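Local coordinates for ethylbenzene dehydrogenase alpha-subunit (Aromatoleum aromaticum, PDB 2IVF), which belongs to the molybdopterin oxidoreductase family and holds a molybdenum atom, the bound groups MGD and MD1, and an iron/sulfur cluster, at residues A[843-848]-A[916-921]; A[445-450]-A[965-970]; A[872-877]-A[901-906]. All coordinates share one frame; numbering follows the deposited sequence.

Interaction 1 (A[843-848]-A[916-921]). With MGD (2-amino-5,6-dimercapto-7-methyl-3,7,8a,9-tetrahydro-8-oxa-1,3,9,10-tetraaza-anthracen-4-one guanosine dinucleotide), chain M.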
loop_
_atom_site.group_PDB
_atom_site.type_symbol
_atom_site.label_atom_id
_atom_site.label_comp_id
_atom_site.label_asym_id
_atom_site.label_seq_id
_atom_site.Cartn_x
_atom_site.Cartn_y
_atom_site.Cartn_z
ATOM N N PHE A 843 -26.607 1.499 4.728
ATOM C CA PHE A 843 -25.263 0.935 4.745
ATOM C C PHE A 843 -24.478 1.584 5.870
ATOM O O PHE A 843 -24.715 2.734 6.226
ATOM C CB PHE A 843 -24.493 1.128 3.440
ATOM C CG PHE A 843 -25.074 0.378 2.285
ATOM C CD1 PHE A 843 -26.165 0.892 1.614
ATOM C CD2 PHE A 843 -24.559 -0.872 1.894
ATOM C CE1 PHE A 843 -26.732 0.199 0.549
ATOM C CE2 PHE A 843 -25.127 -1.565 0.829
ATOM C CZ PHE A 843 -26.191 -1.027 0.155
ATOM N N LYS A 844 -23.573 0.816 6.437
ATOM C CA LYS A 844 -22.543 1.332 7.338
ATOM C C LYS A 844 -21.240 1.365 6.574
ATOM O O LYS A 844 -20.767 0.332 6.088
ATOM C CB LYS A 844 -22.438 0.477 8.586
ATOM C CG LYS A 844 -23.482 0.805 9.609
ATOM C CD LYS A 844 -23.079 0.169 10.923
ATOM C CE LYS A 844 -24.035 0.506 12.007
ATOM N NZ LYS A 844 -23.600 -0.151 13.258
ATOM N N ILE A 845 -20.658 2.566 6.449
ATOM C CA ILE A 845 -19.475 2.728 5.650
ATOM C C ILE A 845 -18.252 2.598 6.540
ATOM O O ILE A 845 -18.143 3.250 7.583
ATOM C CB ILE A 845 -19.509 4.073 4.852
ATOM C CG1 ILE A 845 -18.392 4.107 3.801
ATOM C CG2 ILE A 845 -19.482 5.325 5.794
ATOM C CD1 ILE A 845 -18.772 5.052 2.633
ATOM N N THR A 846 -17.326 1.768 6.098
ATOM C CA THR A 846 -16.066 1.631 6.753
ATOM C C THR A 846 -14.942 1.981 5.771
ATOM O O THR A 846 -15.167 2.169 4.556
ATOM C CB THR A 846 -15.856 0.209 7.346
ATOM O OG1 THR A 846 -15.772 -0.770 6.303
ATOM C CG2 THR A 846 -16.982 -0.167 8.357
ATOM N N GLY A 847 -13.734 2.086 6.301
ATOM C CA GLY A 847 -12.580 2.403 5.493
ATOM C C GLY A 847 -11.333 1.634 5.853
ATOM O O GLY A 847 -11.381 0.561 6.443
ATOM N N GLY A 848 -10.198 2.227 5.513
ATOM C CA GLY A 848 -8.922 1.599 5.850
ATOM C C GLY A 848 -7.869 2.368 5.102
ATOM O O GLY A 848 -8.155 3.097 4.136
ATOM N N CYS A 916 -20.317 -1.033 3.384
ATOM C CA CYS A 916 -19.551 -0.724 2.167
ATOM C C CYS A 916 -18.260 -0.089 2.645
ATOM O O CYS A 916 -18.174 0.427 3.771
ATOM C CB CYS A 916 -20.295 0.209 1.221
ATOM S SG CYS A 916 -20.755 1.818 1.975
ATOM N N ILE A 917 -17.256 -0.154 1.790
ATOM C CA ILE A 917 -15.908 0.195 2.168
ATOM C C ILE A 917 -15.285 1.135 1.163
ATOM O O ILE A 917 -15.311 0.859 -0.047
ATOM C CB ILE A 917 -15.028 -1.058 2.158
ATOM C CG1 ILE A 917 -15.656 -2.168 3.025
ATOM C CG2 ILE A 917 -13.588 -0.727 2.615
ATOM C CD1 ILE A 917 -14.907 -3.518 2.906
ATOM N N VAL A 918 -14.684 2.216 1.657
ATOM C CA VAL A 918 -13.821 3.053 0.837
ATOM C C VAL A 918 -12.520 3.279 1.586
ATOM O O VAL A 918 -12.510 3.882 2.648
ATOM C CB VAL A 918 -14.479 4.435 0.523
ATOM C CG1 VAL A 918 -13.566 5.279 -0.375
ATOM C CG2 VAL A 918 -15.887 4.276 -0.085
ATOM N N TYR A 919 -11.451 2.696 1.064
ATOM C CA TYR A 919 -10.090 2.938 1.542
ATOM C C TYR A 919 -9.764 4.285 0.982
ATOM O O TYR A 919 -10.148 4.556 -0.145
ATOM C CB TYR A 919 -9.143 1.917 0.922
ATOM C CG TYR A 919 -9.474 0.506 1.321
ATOM C CD1 TYR A 919 -9.145 0.042 2.573
ATOM C CD2 TYR A 919 -10.083 -0.373 0.423
ATOM C CE1 TYR A 919 -9.427 -1.261 2.935
ATOM C CE2 TYR A 919 -10.396 -1.648 0.798
ATOM C CZ TYR A 919 -10.030 -2.097 2.028
ATOM O OH TYR A 919 -10.331 -3.357 2.433
ATOM N N PHE A 920 -9.161 5.181 1.761
ATOM C CA PHE A 920 -9.274 6.583 1.364
ATOM C C PHE A 920 -8.525 6.963 0.121
ATOM O O PHE A 920 -7.573 6.285 -0.295
ATOM C CB PHE A 920 -8.995 7.549 2.517
ATOM C CG PHE A 920 -7.600 7.531 3.044
ATOM C CD1 PHE A 920 -6.573 8.067 2.306
ATOM C CD2 PHE A 920 -7.330 7.054 4.309
ATOM C CE1 PHE A 920 -5.302 8.102 2.801
ATOM C CE2 PHE A 920 -6.032 7.088 4.823
ATOM C CZ PHE A 920 -5.044 7.631 4.095
ATOM N N TRP A 921 -8.968 8.069 -0.477
ATOM C CA TRP A 921 -8.413 8.603 -1.709
ATOM C C TRP A 921 -8.250 10.105 -1.530
ATOM O O TRP A 921 -8.912 10.714 -0.654
ATOM C CB TRP A 921 -9.383 8.337 -2.873
ATOM C CG TRP A 921 -9.614 6.862 -3.070
ATOM C CD1 TRP A 921 -10.662 6.133 -2.603
ATOM C CD2 TRP A 921 -8.737 5.941 -3.716
ATOM N NE1 TRP A 921 -10.534 4.798 -2.974
ATOM C CE2 TRP A 921 -9.358 4.659 -3.667
ATOM C CE3 TRP A 921 -7.541 6.082 -4.411
ATOM C CZ2 TRP A 921 -8.770 3.521 -4.203
ATOM C CZ3 TRP A 921 -6.965 4.966 -4.938
ATOM C CH2 TRP A 921 -7.562 3.700 -4.832
HETATM P PB MGD M . -7.234 0.424 9.165
HETATM O O1B MGD M . -6.578 0.462 7.829
HETATM O O2B MGD M . -8.203 1.519 9.429
HETATM O O3B MGD M . -6.264 0.376 10.407
HETATM O O3A MGD M . -3.883 0.809 9.612
HETATM P PA MGD M . -4.735 -0.154 10.557
HETATM O O1A MGD M . -4.530 -1.507 10.032
HETATM O O2A MGD M . -4.411 0.100 11.949
HETATM O "O5'" MGD M . -8.009 -0.973 9.348
HETATM C "C5'" MGD M . -8.940 -1.394 8.340
HETATM C "C4'" MGD M . -9.780 -2.558 8.858
HETATM O "O4'" MGD M . -10.649 -2.108 9.887
HETATM C "C3'" MGD M . -10.711 -2.852 7.705
HETATM O "O3'" MGD M . -10.097 -3.871 6.925
HETATM C "C2'" MGD M . -11.981 -3.343 8.411
HETATM O "O2'" MGD M . -12.189 -4.738 8.124
HETATM C "C1'" MGD M . -11.680 -3.109 9.901
HETATM N N9 MGD M . -12.890 -2.565 10.561
HETATM C C8 MGD M . -13.610 -1.484 10.225
HETATM N N7 MGD M . -14.608 -1.290 11.095
HETATM C C5 MGD M . -14.497 -2.279 12.018
HETATM C C6 MGD M . -15.204 -2.677 13.144
HETATM O O6 MGD M . -16.224 -2.125 13.573
HETATM N N1 MGD M . -14.731 -3.792 13.842
HETATM C C2 MGD M . -13.614 -4.554 13.470
HETATM N N2 MGD M . -13.238 -5.649 14.216
HETATM N N3 MGD M . -12.933 -4.139 12.393
HETATM C C4 MGD M . -13.370 -3.059 11.675
HETATM C C10 MGD M . -3.864 2.176 9.805
HETATM C C11 MGD M . -2.429 2.643 9.765
HETATM O O11 MGD M . -1.902 2.271 8.558
HETATM C C12 MGD M . -2.233 4.140 10.042
HETATM S S12 MGD M . -3.258 5.020 11.167
HETATM C C13 MGD M . -1.226 4.818 9.401
HETATM S S13 MGD M . -0.989 6.499 9.735
HETATM C C14 MGD M . -0.356 4.127 8.408
HETATM N N15 MGD M . -0.884 4.484 7.060
HETATM C C16 MGD M . -0.737 3.615 5.962
HETATM C C17 MGD M . -1.077 3.965 4.680
HETATM O O17 MGD M . -1.567 5.090 4.418
HETATM N N18 MGD M . -0.889 3.009 3.663
HETATM C C19 MGD M . -0.369 1.773 3.895
HETATM N N19 MGD M . -0.237 0.934 2.848
HETATM N N20 MGD M . -0.084 1.456 5.166
HETATM C C21 MGD M . -0.223 2.339 6.167
HETATM N N22 MGD M . 0.096 1.983 7.473
HETATM C C23 MGD M . -0.512 2.595 8.618
HETATM O O HOH W 1 -10.642 5.030 4.444
#

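Interaction 2 (A[445-450]-A[965-970]). With MGD (2-amino-5,6-dimercapto-7-methyl-3,7,8a,9-tetrahydro-8-oxa-1,3,9,10-tetraaza-anthracen-4-one guanosine dinucleotide), chain M.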
loop_
_atom_site.group_PDB
_atom_site.type_symbol
_atom_site.label_atom_id
_atom_site.label_comp_id
_atom_site.label_asym_id
_atom_site.label_seq_id
_atom_site.Cartn_x
_atom_site.Cartn_y
_atom_site.Cartn_z
ATOM N N GLY A 445 -6.052 -2.063 15.393
ATOM C CA GLY A 445 -5.704 -1.014 14.482
ATOM C C GLY A 445 -6.490 0.232 14.744
ATOM O O GLY A 445 -7.320 0.322 15.644
ATOM N N PHE A 446 -6.270 1.183 13.886
ATOM C CA PHE A 446 -6.771 2.517 14.153
ATOM C C PHE A 446 -8.157 2.762 13.603
ATOM O O PHE A 446 -8.717 3.862 13.779
ATOM C CB PHE A 446 -5.742 3.555 13.727
ATOM C CG PHE A 446 -4.525 3.601 14.611
ATOM C CD1 PHE A 446 -4.613 4.047 15.931
ATOM C CD2 PHE A 446 -3.293 3.198 14.132
ATOM C CE1 PHE A 446 -3.475 4.095 16.765
ATOM C CE2 PHE A 446 -2.146 3.254 14.969
ATOM C CZ PHE A 446 -2.258 3.701 16.280
ATOM N N SER A 447 -8.781 1.715 13.052
ATOM C CA SER A 447 -10.223 1.770 12.858
ATOM C C SER A 447 -10.957 1.769 14.183
ATOM O O SER A 447 -12.121 2.151 14.231
ATOM C CB SER A 447 -10.708 0.600 12.011
ATOM O OG SER A 447 -10.532 0.877 10.625
ATOM N N SER A 448 -10.331 1.284 15.251
ATOM C CA SER A 448 -11.022 1.314 16.563
ATOM C C SER A 448 -11.244 2.764 16.971
ATOM O O SER A 448 -12.361 3.206 17.405
ATOM C CB SER A 448 -10.173 0.608 17.625
ATOM O OG SER A 448 -10.860 0.601 18.883
ATOM N N ALA A 449 -10.177 3.549 16.865
ATOM C CA ALA A 449 -10.309 4.963 17.281
ATOM C C ALA A 449 -11.258 5.716 16.378
ATOM O O ALA A 449 -11.865 6.688 16.777
ATOM C CB ALA A 449 -8.969 5.661 17.277
ATOM N N LYS A 450 -11.406 5.260 15.145
ATOM C CA LYS A 450 -12.317 5.890 14.224
ATOM C C LYS A 450 -13.716 5.328 14.340
ATOM O O LYS A 450 -14.537 5.546 13.453
ATOM C CB LYS A 450 -11.771 5.729 12.829
ATOM C CG LYS A 450 -10.431 6.441 12.691
ATOM C CD LYS A 450 -9.722 6.107 11.398
ATOM C CE LYS A 450 -8.343 6.677 11.329
ATOM N NZ LYS A 450 -7.380 5.980 12.200
ATOM N N THR A 965 -14.782 9.828 14.029
ATOM C CA THR A 965 -15.657 8.668 14.203
ATOM C C THR A 965 -16.405 8.308 12.930
ATOM O O THR A 965 -17.625 8.181 12.917
ATOM C CB THR A 965 -16.658 8.956 15.304
ATOM O OG1 THR A 965 -17.416 10.124 14.960
ATOM C CG2 THR A 965 -15.887 9.216 16.650
ATOM N N ASP A 966 -15.655 8.098 11.876
ATOM C CA ASP A 966 -16.221 7.851 10.568
ATOM C C ASP A 966 -16.636 6.389 10.275
ATOM O O ASP A 966 -17.346 6.125 9.302
ATOM C CB ASP A 966 -15.248 8.311 9.480
ATOM C CG ASP A 966 -13.978 7.544 9.486
ATOM O OD1 ASP A 966 -13.992 6.335 9.107
ATOM O OD2 ASP A 966 -12.938 8.164 9.762
ATOM N N ARG A 967 -16.171 5.441 11.088
ATOM C CA ARG A 967 -16.397 4.061 10.805
ATOM C C ARG A 967 -17.817 3.721 11.255
ATOM O O ARG A 967 -18.165 3.837 12.461
ATOM C CB ARG A 967 -15.353 3.198 11.538
ATOM C CG ARG A 967 -13.901 3.477 11.200
ATOM C CD ARG A 967 -13.567 2.918 9.793
ATOM N NE ARG A 967 -12.143 2.822 9.522
ATOM C CZ ARG A 967 -11.413 3.706 8.852
ATOM N NH1 ARG A 967 -11.943 4.807 8.350
ATOM N NH2 ARG A 967 -10.127 3.471 8.663
ATOM N N GLY A 968 -18.665 3.363 10.286
ATOM C CA GLY A 968 -20.022 2.993 10.571
ATOM C C GLY A 968 -21.012 4.106 10.308
ATOM O O GLY A 968 -22.192 3.967 10.579
ATOM N N VAL A 969 -20.528 5.235 9.785
ATOM C CA VAL A 969 -21.422 6.281 9.348
ATOM C C VAL A 969 -22.418 5.682 8.352
ATOM O O VAL A 969 -22.100 4.746 7.586
ATOM C CB VAL A 969 -20.656 7.469 8.785
ATOM C CG1 VAL A 969 -21.599 8.453 7.980
ATOM C CG2 VAL A 969 -19.971 8.218 9.969
ATOM N N ARG A 970 -23.626 6.200 8.386
ATOM C CA ARG A 970 -24.661 5.720 7.526
ATOM C C ARG A 970 -24.608 6.380 6.162
ATOM O O ARG A 970 -24.545 7.603 6.051
ATOM C CB ARG A 970 -26.028 6.006 8.141
ATOM C CG ARG A 970 -26.275 5.289 9.464
ATOM C CD ARG A 970 -25.944 3.804 9.419
ATOM N NE ARG A 970 -26.342 3.050 10.613
ATOM C CZ ARG A 970 -27.544 2.463 10.786
ATOM N NH1 ARG A 970 -28.513 2.527 9.876
ATOM N NH2 ARG A 970 -27.809 1.783 11.896
HETATM P PB MGD M . -7.234 0.424 9.165
HETATM O O1B MGD M . -6.578 0.462 7.829
HETATM O O2B MGD M . -8.203 1.519 9.429
HETATM O O3B MGD M . -6.264 0.376 10.407
HETATM O O3A MGD M . -3.883 0.809 9.612
HETATM P PA MGD M . -4.735 -0.154 10.557
HETATM O O1A MGD M . -4.530 -1.507 10.032
HETATM O O2A MGD M . -4.411 0.100 11.949
HETATM O "O5'" MGD M . -8.009 -0.973 9.348
HETATM C "C5'" MGD M . -8.940 -1.394 8.340
HETATM C "C4'" MGD M . -9.780 -2.558 8.858
HETATM O "O4'" MGD M . -10.649 -2.108 9.887
HETATM C "C3'" MGD M . -10.711 -2.852 7.705
HETATM O "O3'" MGD M . -10.097 -3.871 6.925
HETATM C "C2'" MGD M . -11.981 -3.343 8.411
HETATM O "O2'" MGD M . -12.189 -4.738 8.124
HETATM C "C1'" MGD M . -11.680 -3.109 9.901
HETATM N N9 MGD M . -12.890 -2.565 10.561
HETATM C C8 MGD M . -13.610 -1.484 10.225
HETATM N N7 MGD M . -14.608 -1.290 11.095
HETATM C C5 MGD M . -14.497 -2.279 12.018
HETATM C C6 MGD M . -15.204 -2.677 13.144
HETATM O O6 MGD M . -16.224 -2.125 13.573
HETATM N N1 MGD M . -14.731 -3.792 13.842
HETATM C C2 MGD M . -13.614 -4.554 13.470
HETATM N N2 MGD M . -13.238 -5.649 14.216
HETATM N N3 MGD M . -12.933 -4.139 12.393
HETATM C C4 MGD M . -13.370 -3.059 11.675
HETATM C C10 MGD M . -3.864 2.176 9.805
HETATM C C11 MGD M . -2.429 2.643 9.765
HETATM O O11 MGD M . -1.902 2.271 8.558
HETATM C C12 MGD M . -2.233 4.140 10.042
HETATM S S12 MGD M . -3.258 5.020 11.167
HETATM C C13 MGD M . -1.226 4.818 9.401
HETATM S S13 MGD M . -0.989 6.499 9.735
HETATM C C14 MGD M . -0.356 4.127 8.408
HETATM N N15 MGD M . -0.884 4.484 7.060
HETATM C C16 MGD M . -0.737 3.615 5.962
HETATM C C17 MGD M . -1.077 3.965 4.680
HETATM O O17 MGD M . -1.567 5.090 4.418
HETATM N N18 MGD M . -0.889 3.009 3.663
HETATM C C19 MGD M . -0.369 1.773 3.895
HETATM N N19 MGD M . -0.237 0.934 2.848
HETATM N N20 MGD M . -0.084 1.456 5.166
HETATM C C21 MGD M . -0.223 2.339 6.167
HETATM N N22 MGD M . 0.096 1.983 7.473
HETATM C C23 MGD M . -0.512 2.595 8.618
#

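Interaction 3 (A[872-877]-A[901-906])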
loop_
_atom_site.group_PDB
_atom_site.type_symbol
_atom_site.label_atom_id
_atom_site.label_comp_id
_atom_site.label_asym_id
_atom_site.label_seq_id
_atom_site.Cartn_x
_atom_site.Cartn_y
_atom_site.Cartn_z
ATOM N N PRO A 872 -10.850 6.414 -7.161
ATOM C CA PRO A 872 -11.592 5.990 -6.004
ATOM C C PRO A 872 -12.577 4.862 -6.300
ATOM O O PRO A 872 -13.214 4.848 -7.367
ATOM C CB PRO A 872 -12.322 7.262 -5.584
ATOM C CG PRO A 872 -11.398 8.396 -6.048
ATOM C CD PRO A 872 -11.062 7.850 -7.418
ATOM N N VAL A 873 -12.677 3.923 -5.359
ATOM C CA VAL A 873 -13.524 2.724 -5.485
ATOM C C VAL A 873 -14.278 2.500 -4.191
ATOM O O VAL A 873 -13.694 2.630 -3.102
ATOM C CB VAL A 873 -12.664 1.485 -5.804
ATOM C CG1 VAL A 873 -13.487 0.183 -5.796
ATOM C CG2 VAL A 873 -12.034 1.630 -7.218
ATOM N N VAL A 874 -15.569 2.175 -4.279
ATOM C CA VAL A 874 -16.279 1.684 -3.120
ATOM C C VAL A 874 -16.491 0.171 -3.262
ATOM O O VAL A 874 -16.927 -0.294 -4.307
ATOM C CB VAL A 874 -17.634 2.365 -2.890
ATOM C CG1 VAL A 874 -18.556 2.163 -4.095
ATOM C CG2 VAL A 874 -18.257 1.811 -1.629
ATOM N N HIS A 875 -16.113 -0.607 -2.236
ATOM C CA HIS A 875 -16.356 -2.046 -2.274
ATOM C C HIS A 875 -17.732 -2.319 -1.687
ATOM O O HIS A 875 -18.041 -1.880 -0.572
ATOM C CB HIS A 875 -15.361 -2.856 -1.455
ATOM C CG HIS A 875 -13.925 -2.698 -1.876
ATOM N ND1 HIS A 875 -13.004 -3.717 -1.733
ATOM C CD2 HIS A 875 -13.249 -1.647 -2.397
ATOM C CE1 HIS A 875 -11.822 -3.302 -2.172
ATOM N NE2 HIS A 875 -11.944 -2.051 -2.578
ATOM N N MET A 876 -18.547 -3.029 -2.451
ATOM C CA MET A 876 -19.882 -3.389 -2.021
ATOM C C MET A 876 -20.048 -4.878 -2.085
ATOM O O MET A 876 -19.501 -5.536 -2.972
ATOM C CB MET A 876 -20.934 -2.792 -2.952
ATOM C CG MET A 876 -21.015 -1.304 -2.983
ATOM S SD MET A 876 -22.359 -0.796 -4.069
ATOM C CE MET A 876 -23.774 -1.426 -3.120
ATOM N N ASN A 877 -20.832 -5.429 -1.176
ATOM C CA ASN A 877 -21.260 -6.817 -1.323
ATOM C C ASN A 877 -21.990 -7.027 -2.636
ATOM O O ASN A 877 -22.855 -6.235 -3.032
ATOM C CB ASN A 877 -22.198 -7.197 -0.174
ATOM C CG ASN A 877 -22.679 -8.629 -0.282
ATOM O OD1 ASN A 877 -23.698 -8.916 -0.952
ATOM N ND2 ASN A 877 -21.910 -9.538 0.287
ATOM N N CYS A 901 -21.310 11.795 -2.728
ATOM C CA CYS A 901 -20.150 11.710 -3.581
ATOM C C CYS A 901 -20.391 10.629 -4.607
ATOM O O CYS A 901 -21.369 9.895 -4.500
ATOM C CB CYS A 901 -18.940 11.403 -2.764
ATOM S SG CYS A 901 -18.961 9.759 -2.006
ATOM N N GLU A 902 -19.569 10.599 -5.638
ATOM C CA GLU A 902 -19.713 9.615 -6.690
ATOM C C GLU A 902 -18.429 8.858 -6.716
ATOM O O GLU A 902 -17.366 9.462 -6.626
ATOM C CB GLU A 902 -19.937 10.300 -8.028
ATOM C CG GLU A 902 -20.067 9.359 -9.191
ATOM C CD GLU A 902 -20.660 10.008 -10.429
ATOM O OE1 GLU A 902 -21.436 10.997 -10.321
ATOM O OE2 GLU A 902 -20.356 9.493 -11.529
ATOM N N ILE A 903 -18.536 7.537 -6.859
ATOM C CA ILE A 903 -17.401 6.645 -6.747
ATOM C C ILE A 903 -17.666 5.414 -7.580
ATOM O O ILE A 903 -18.830 5.043 -7.760
ATOM C CB ILE A 903 -17.215 6.303 -5.267
ATOM C CG1 ILE A 903 -15.849 5.696 -5.015
ATOM C CG2 ILE A 903 -18.398 5.481 -4.782
ATOM C CD1 ILE A 903 -15.450 5.732 -3.503
ATOM N N MET A 904 -16.606 4.837 -8.138
ATOM C CA MET A 904 -16.691 3.589 -8.899
ATOM C C MET A 904 -16.910 2.416 -7.966
ATOM O O MET A 904 -16.302 2.355 -6.897
ATOM C CB MET A 904 -15.435 3.360 -9.725
ATOM C CG MET A 904 -15.366 1.946 -10.373
ATOM S SD MET A 904 -13.942 1.762 -11.423
ATOM C CE MET A 904 -14.472 2.597 -12.929
ATOM N N VAL A 905 -17.704 1.443 -8.404
ATOM C CA VAL A 905 -18.090 0.338 -7.578
ATOM C C VAL A 905 -17.238 -0.880 -7.911
ATOM O O VAL A 905 -16.992 -1.214 -9.081
ATOM C CB VAL A 905 -19.566 -0.028 -7.771
ATOM C CG1 VAL A 905 -19.931 -1.339 -6.992
ATOM C CG2 VAL A 905 -20.461 1.118 -7.313
ATOM N N ARG A 906 -16.733 -1.482 -6.859
ATOM C CA ARG A 906 -16.192 -2.842 -6.909
ATOM C C ARG A 906 -17.162 -3.756 -6.168
ATOM O O ARG A 906 -17.477 -3.502 -5.032
ATOM C CB ARG A 906 -14.861 -2.861 -6.193
ATOM C CG ARG A 906 -14.354 -4.268 -5.800
ATOM C CD ARG A 906 -12.906 -4.206 -5.356
ATOM N NE ARG A 906 -12.020 -4.122 -6.493
ATOM C CZ ARG A 906 -10.962 -3.336 -6.590
ATOM N NH1 ARG A 906 -10.629 -2.502 -5.628
ATOM N NH2 ARG A 906 -10.263 -3.377 -7.700
HETATM O O HOH W 2 -14.143 6.635 -9.064
#

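Interaction 1 (A[843-848]-A[916-921])
Ile845 and Thr846 pair in parallel with Cys916 and Ile917, through hydrogen bonds from Cys916 N to Lys844 O, Thr846 N to Cys916 O (2.8 Å) and Val918 N to Thr846 O. Farther along, Phe920 N makes a weak hydrogen bond to Gly848 O at 3.3 Å, and a water takes the N-H of Gly848 and donates to Val918 O, bridging the two segments.

On the face carrying Ile845 and Cys916, the Cys916 thiol packs against Ile845. Its SG sits between the backbone N and the carbonyl carbon (chi1 58°), and there it meets Ile845 CG1 at 3.8 Å and Ile845 CD1 only slightly farther off. The same sulfur lies 5.4 Å from the centroid of the Phe843 ring, an oblique sulfur-aromatic contact. Ile845 then crosses Val918, CD1 to CG2 at 4.0 Å, and both side chains also touch Leu894 of strand 891-895.

The opposite face is turned to the cofactor. Thr846 OG1, hydrogen-bonded to Gln915, rests on Ile917 CG1 at 3.6 Å, while Thr846 CG2 faces the guanine around N7 of MGD. Ile917 CG2 lies over the rim of one face of the Tyr919 ring. The carbonyl group of Gly848 lies at the edge of that ring, and Tyr919 CD1 comes to 3.6 Å from Gly848 CA. Gly848 CA is in turn 3.3 Å from O1B of the MGD diphosphate.

The contact is thus apolar on one side and cofactor-lining on the other. In this domain of the double-psi beta-barrel clan, the two glycines allow close packing against Val918 and Tyr919, and this same backbone lines the MGD pocket.

Interaction 2 (A[445-450]-A[965-970])
Ser447 and Arg967 meet through a nearly straight hydrogen bond, NE to OG at 2.8 Å with an angle of 166° at the hydrogen, and the hydroxyl oxygen lies in the guanidinium plane. The neighbouring NH2 uses the same edge to donate to O2B of the MGD diphosphate at 2.8 Å, and it has a further partner in MD1. Ser447 OG is itself within bonding range of both O2B and the ribose O4' of MGD.

A salt bridge within 965-970 takes up the remaining end of the guanidinium: NH1 reaches the syn lone pair of Asp966 OD1 at 2.7 Å, somewhat tilted from the plane. Asp966 OD2 is paired with Arg615.

Backbone N-H groups add two more bonds. Arg967 N donates to Lys450 O at 2.9 Å, joining the loop to the turn, and Phe446 N donates to O2A of the other MGD phosphate at 2.9 Å.

The apolar contact is between chains lying side by side. Lys450 CB touches Arg967 CG at 3.5 Å, and Lys450 CD sits 3.7 Å above one face of the guanidinium, toward its rim. A bend at the end of the lysine (chi4 73°) places NZ by Phe446 O, where Gly222 and Asp223 also bind it; NZ stays 5.1 Å from Arg967 NH2.

Every nitrogen of the arginine side chain therefore has an acceptor, which holds the guanidinium in one plane orientation. Its positive charge faces a phosphate oxygen of MGD and a carboxylate, and would be expected to offset part of the diphosphate charge in this buried pocket.

Interaction 3 (A[872-877]-A[901-906])
His875 and Arg906 lie side by side and point the same way, with CD of the arginine 3.5 Å above the centre of the imidazole face in a CH-pi contact. The chain bends at chi3 (-78°), which swings NE aside, and the guanidinium is steeply inclined, 74° from the ring plane. His875 NE2 lies at the guanidinium edge, 3.4 Å from NH1. NE and NH2 are hydrogen-bonded to Gln134 and to the carbonyl of Trp130, both of the beta-subunit. Nearer the backbone, the side chains of Arg906 and Val873 cross obliquely, CB to CG1 at 3.4 Å.

On the face carrying Val874 and Val905, the former meets Ile903 at about a right angle, Val874 CG1 and Ile903 CG2 only 3.4 Å apart, tighter than usual for carbons. Ile903 CD1 extends over Val873 C, and its CG1 touches Pro872 CB. Val905 CG2 closes on Val874 CG1 at 3.9 Å, while Val905 CG1 supports Met876 SD at 3.8 Å.

These side chains are set by parallel pairing of 873-877 with 901-906, whose axes cross at -41°. Val874 N to Met904 O (2.7 Å), Arg906 N to Val874 O and Met876 N to Arg906 O make the ladder. At its start Met904 N is only weakly bonded to Pro872 O, and a water held by both spans the gap.

The Val874 face is apolar, of aliphatic side chains and the Met876 sulfur, in a domain of the double-psi beta-barrel clan. On the other, the arginine's CD packs over the histidine and its guanidinium reaches the beta-subunit, making this sheet part of the subunit interface.

In the fold
All three contacts are buried and reach one mixed sheet. Interactions 1 and 3 each pair parallel strands within it, and they join where Ile917 O receives a probable hydrogen bond from His875 N, since strands 915-917 and 873-877 are neighbours. Interaction 2 instead ties a loop of the molybdopterin oxidoreductase region to the turn leading into strand 969-975, which continues the sheet beside 843-846 through probable bonds between Ile845 and Gly968 and Val969. Chemistry follows place: interactions 1 and 2 line the MGD site, the first largely with backbone and the second with charge, whereas 872-877 with 901-906 lies farther out and turns its arginine to the beta-subunit.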